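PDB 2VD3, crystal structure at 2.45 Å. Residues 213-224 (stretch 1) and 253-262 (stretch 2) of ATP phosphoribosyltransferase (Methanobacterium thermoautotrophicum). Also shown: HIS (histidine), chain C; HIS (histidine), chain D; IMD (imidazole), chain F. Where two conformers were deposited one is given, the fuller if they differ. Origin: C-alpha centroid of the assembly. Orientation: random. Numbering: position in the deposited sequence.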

# COMPACT_ATOMS: atom_id res chain seq x y z
N ALA A 213 -30.86 -7.08 -17.84
CA ALA A 213 -30.46 -5.93 -18.65
C ALA A 213 -29.09 -6.12 -19.29
O ALA A 213 -28.70 -5.34 -20.16
CB ALA A 213 -30.51 -4.63 -17.82
N GLU A 214 -28.36 -7.15 -18.85
CA GLU A 214 -27.00 -7.41 -19.33
C GLU A 214 -27.01 -7.70 -20.82
O GLU A 214 -27.79 -8.52 -21.30
CB GLU A 214 -26.33 -8.55 -18.55
CG GLU A 214 -24.94 -8.99 -19.08
CD GLU A 214 -25.01 -10.18 -20.06
OE1 GLU A 214 -25.73 -11.17 -19.76
OE2 GLU A 214 -24.34 -10.14 -21.13
N GLY A 215 -26.15 -6.99 -21.55
CA GLY A 215 -26.04 -7.13 -23.00
C GLY A 215 -27.29 -6.64 -23.72
O GLY A 215 -27.53 -7.02 -24.87
N LYS A 216 -28.09 -5.82 -23.06
CA LYS A 216 -29.28 -5.25 -23.70
C LYS A 216 -29.19 -3.74 -23.69
O LYS A 216 -29.08 -3.12 -22.63
CB LYS A 216 -30.57 -5.70 -22.99
CG LYS A 216 -30.70 -7.20 -22.75
CD LYS A 216 -30.90 -7.95 -24.05
CE LYS A 216 -31.41 -9.33 -23.79
NZ LYS A 216 -30.98 -10.24 -24.88
N ARG A 217 -29.25 -3.13 -24.86
CA ARG A 217 -29.23 -1.67 -24.96
C ARG A 217 -30.47 -1.20 -25.70
O ARG A 217 -31.10 -1.99 -26.41
CB ARG A 217 -27.96 -1.19 -25.68
CG ARG A 217 -26.63 -1.57 -25.06
CD ARG A 217 -26.42 -0.98 -23.67
NE ARG A 217 -25.00 -0.86 -23.35
CZ ARG A 217 -24.23 -1.83 -22.84
NH1 ARG A 217 -22.95 -1.60 -22.60
NH2 ARG A 217 -24.75 -3.03 -22.58
N LEU A 218 -30.82 0.08 -25.52
CA LEU A 218 -31.92 0.70 -26.27
C LEU A 218 -31.37 1.49 -27.46
O LEU A 218 -30.71 2.53 -27.29
CB LEU A 218 -32.77 1.61 -25.36
CG LEU A 218 -33.93 2.41 -25.98
CD1 LEU A 218 -35.10 1.52 -26.31
CD2 LEU A 218 -34.37 3.54 -25.06
N VAL A 219 -31.64 0.98 -28.67
CA VAL A 219 -31.12 1.57 -29.90
C VAL A 219 -32.14 2.50 -30.56
O VAL A 219 -33.28 2.11 -30.79
CB VAL A 219 -30.64 0.47 -30.88
CG1 VAL A 219 -30.21 1.06 -32.23
CG2 VAL A 219 -29.49 -0.30 -30.26
N MET A 220 -31.71 3.73 -30.83
CA MET A 220 -32.56 4.76 -31.45
C MET A 220 -31.95 5.25 -32.76
O MET A 220 -30.73 5.36 -32.88
CB MET A 220 -32.73 5.97 -30.52
CG MET A 220 -33.29 5.66 -29.15
SD MET A 220 -32.98 6.99 -27.97
CE MET A 220 -34.33 8.12 -28.27
N LEU A 221 -32.81 5.57 -33.73
CA LEU A 221 -32.36 6.05 -35.04
C LEU A 221 -33.40 6.93 -35.72
O LEU A 221 -34.60 6.82 -35.45
CB LEU A 221 -32.01 4.87 -35.96
CG LEU A 221 -33.04 3.78 -36.27
CD1 LEU A 221 -34.10 4.22 -37.29
CD2 LEU A 221 -32.32 2.56 -36.79
N ASN A 222 -32.92 7.81 -36.60
CA ASN A 222 -33.78 8.59 -37.47
C ASN A 222 -33.83 7.95 -38.86
O ASN A 222 -32.79 7.70 -39.47
CB ASN A 222 -33.27 10.03 -37.56
CG ASN A 222 -33.42 10.79 -36.26
OD1 ASN A 222 -34.38 10.61 -35.52
ND2 ASN A 222 -32.46 11.68 -35.98
N ILE A 223 -35.04 7.68 -39.34
CA ILE A 223 -35.23 7.09 -40.67
C ILE A 223 -36.26 7.87 -41.47
O ILE A 223 -37.26 8.34 -40.92
CB ILE A 223 -35.61 5.57 -40.59
CG1 ILE A 223 -35.53 4.90 -41.96
CG2 ILE A 223 -36.98 5.36 -40.00
CD1 ILE A 223 -34.14 4.69 -42.49
N ASP A 224 -36.01 8.01 -42.77
CA ASP A 224 -37.00 8.55 -43.69
C ASP A 224 -38.10 7.50 -43.84
O ASP A 224 -37.82 6.31 -43.98
CB ASP A 224 -36.37 8.92 -45.04
CG ASP A 224 -35.26 9.96 -44.90
OD1 ASP A 224 -35.52 11.15 -45.17
OD2 ASP A 224 -34.13 9.59 -44.50
N HIS C . -34.66 12.87 -33.37
CA HIS C . -33.65 13.32 -32.36
C HIS C . -32.39 13.87 -33.03
O HIS C . -31.55 14.49 -32.38
CB HIS C . -33.27 12.17 -31.42
CG HIS C . -32.79 10.94 -32.13
ND1 HIS C . -33.49 9.75 -32.11
CD2 HIS C . -31.69 10.72 -32.88
CE1 HIS C . -32.83 8.85 -32.82
NE2 HIS C . -31.74 9.41 -33.30
OXT HIS C . -32.19 13.71 -34.24
N HIS D . -41.05 -0.88 -28.19
CA HIS D . -39.59 -1.20 -28.07
C HIS D . -39.38 -2.69 -27.84
O HIS D . -38.25 -3.19 -27.93
CB HIS D . -38.95 -0.41 -26.93
CG HIS D . -39.64 -0.57 -25.61
ND1 HIS D . -40.29 0.46 -24.98
CD2 HIS D . -39.77 -1.65 -24.80
CE1 HIS D . -40.80 0.03 -23.84
NE2 HIS D . -40.51 -1.25 -23.71
OXT HIS D . -40.32 -3.44 -27.55
N1 IMD F . -20.47 -11.25 -34.42
C2 IMD F . -21.77 -11.10 -34.72
N3 IMD F . -22.50 -11.27 -33.60
C4 IMD F . -21.66 -11.53 -32.58
C5 IMD F . -20.37 -11.51 -33.10
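Stretch 2 (253-262) VAVHAVVDEK

Stretch 2 is already in strand at Val253 and stays extended to Asp260, antiparallel to strand 216-224 of stretch 1; the N-to-C directions of the two strands make an angle of 147° and their axes approach to 4.6 Å. The register pairs Ile223 with Val253 at one end and Lys216 with Asp260 at the other.

Four hydrogen-bonded pairs, Arg217-Val259, Val219-Ala257, Leu221-Val255 and Ile223-Val253, satisfy both amide and carbonyl of every member. Arg217 N donates to Val259 O at 3.0 Å and Val259 N returns to Arg217 O at 2.8 Å; at the far end Ile223 N reaches Val253 O at 2.9 Å and Val253 N reaches Ile223 O at 2.8 Å. In the alternating pairs the amides and carbonyls point away from the partner strand, and the CA atoms come closer, as in Leu218 CA to Val258 CA at 4.4 Å. One of these outward amides, Val258 N, donates to O of the chain D histidine at 3.2 Å.

The ladder is extended beyond Lys216 by Glu261 N, which donates to Gly215 O at 2.8 Å. Gly215 lies in a type II turn closed by Lys216 N to Ala213 O at 3.0 Å. Asp260 is divided between two partners: OD1 accepts from Lys216 NZ at 2.8 Å in a salt bridge, OD2 from Lys262 N at 3.1 Å. Arg217 NH2 and Glu261 OE1, 3.4 Å apart, interact through charge alone, because the oxygen lies well out of the guanidinium plane.

Met220 CE packs over the face of the His256 ring, 3.7 Å from its centroid. Asn222, on the same side of the sheet, binds the chain C histidine twice: OD1 accepts from its N at 3.1 Å, and ND2 donates to its OXT at 2.7 Å. The other side is largely apolar, with Val219 CG2 3.4 Å from Val259 CG2.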

# COMPACT_ATOMS: atom_id res chain seq x y z
N VAL A 253 -39.17 9.63 -39.39
CA VAL A 253 -39.57 9.10 -38.09
C VAL A 253 -38.35 8.73 -37.25
O VAL A 253 -37.24 8.63 -37.77
CB VAL A 253 -40.57 7.91 -38.20
CG1 VAL A 253 -41.86 8.35 -38.90
CG2 VAL A 253 -39.96 6.72 -38.91
N ALA A 254 -38.57 8.56 -35.95
CA ALA A 254 -37.56 8.06 -35.03
C ALA A 254 -38.00 6.68 -34.57
O ALA A 254 -39.16 6.48 -34.21
CB ALA A 254 -37.39 8.99 -33.85
N VAL A 255 -37.08 5.72 -34.59
CA VAL A 255 -37.41 4.35 -34.25
C VAL A 255 -36.54 3.88 -33.10
O VAL A 255 -35.31 4.00 -33.17
CB VAL A 255 -37.22 3.40 -35.46
CG1 VAL A 255 -37.64 1.99 -35.11
CG2 VAL A 255 -38.00 3.89 -36.66
N HIS A 256 -37.16 3.38 -32.04
CA HIS A 256 -36.43 2.83 -30.89
C HIS A 256 -36.78 1.35 -30.64
O HIS A 256 -37.95 0.98 -30.73
CB HIS A 256 -36.71 3.64 -29.60
CG HIS A 256 -36.89 5.11 -29.82
ND1 HIS A 256 -37.82 5.86 -29.12
CD2 HIS A 256 -36.26 5.98 -30.65
CE1 HIS A 256 -37.75 7.12 -29.51
NE2 HIS A 256 -36.82 7.22 -30.44
N ALA A 257 -35.77 0.54 -30.32
CA ALA A 257 -35.97 -0.86 -29.98
C ALA A 257 -34.86 -1.33 -29.05
O ALA A 257 -33.72 -0.87 -29.14
CB ALA A 257 -35.99 -1.72 -31.23
N VAL A 258 -35.22 -2.22 -28.13
CA VAL A 258 -34.25 -2.89 -27.28
C VAL A 258 -33.53 -3.92 -28.15
O VAL A 258 -34.18 -4.71 -28.86
CB VAL A 258 -34.94 -3.59 -26.08
CG1 VAL A 258 -33.90 -4.17 -25.12
CG2 VAL A 258 -35.87 -2.62 -25.35
N VAL A 259 -32.20 -3.89 -28.14
CA VAL A 259 -31.43 -4.85 -28.94
C VAL A 259 -30.31 -5.49 -28.11
O VAL A 259 -29.73 -4.85 -27.24
CB VAL A 259 -30.88 -4.23 -30.26
CG1 VAL A 259 -31.80 -3.15 -30.81
CG2 VAL A 259 -29.48 -3.69 -30.08
N ASP A 260 -30.03 -6.76 -28.38
CA ASP A 260 -28.94 -7.44 -27.71
C ASP A 260 -27.58 -7.09 -28.31
O ASP A 260 -27.48 -6.91 -29.52
CB ASP A 260 -29.14 -8.96 -27.74
CG ASP A 260 -28.18 -9.68 -26.83
OD1 ASP A 260 -28.39 -9.65 -25.60
OD2 ASP A 260 -27.19 -10.25 -27.34
N GLU A 261 -26.55 -7.03 -27.47
CA GLU A 261 -25.19 -6.68 -27.89
C GLU A 261 -24.58 -7.59 -28.96
O GLU A 261 -23.74 -7.14 -29.74
CB GLU A 261 -24.25 -6.60 -26.68
CG GLU A 261 -24.51 -5.38 -25.79
CD GLU A 261 -23.67 -4.17 -26.16
OE1 GLU A 261 -22.89 -3.71 -25.30
OE2 GLU A 261 -23.79 -3.66 -27.30
N LYS A 262 -24.99 -8.85 -28.99
CA LYS A 262 -24.62 -9.79 -30.06
C LYS A 262 -25.05 -9.29 -31.43
O LYS A 262 -24.43 -9.61 -32.44
CB LYS A 262 -25.26 -11.17 -29.85
CG LYS A 262 -24.85 -11.91 -28.58
CD LYS A 262 -25.86 -13.02 -28.27
CE LYS A 262 -25.98 -13.26 -26.77
NZ LYS A 262 -27.25 -13.97 -26.42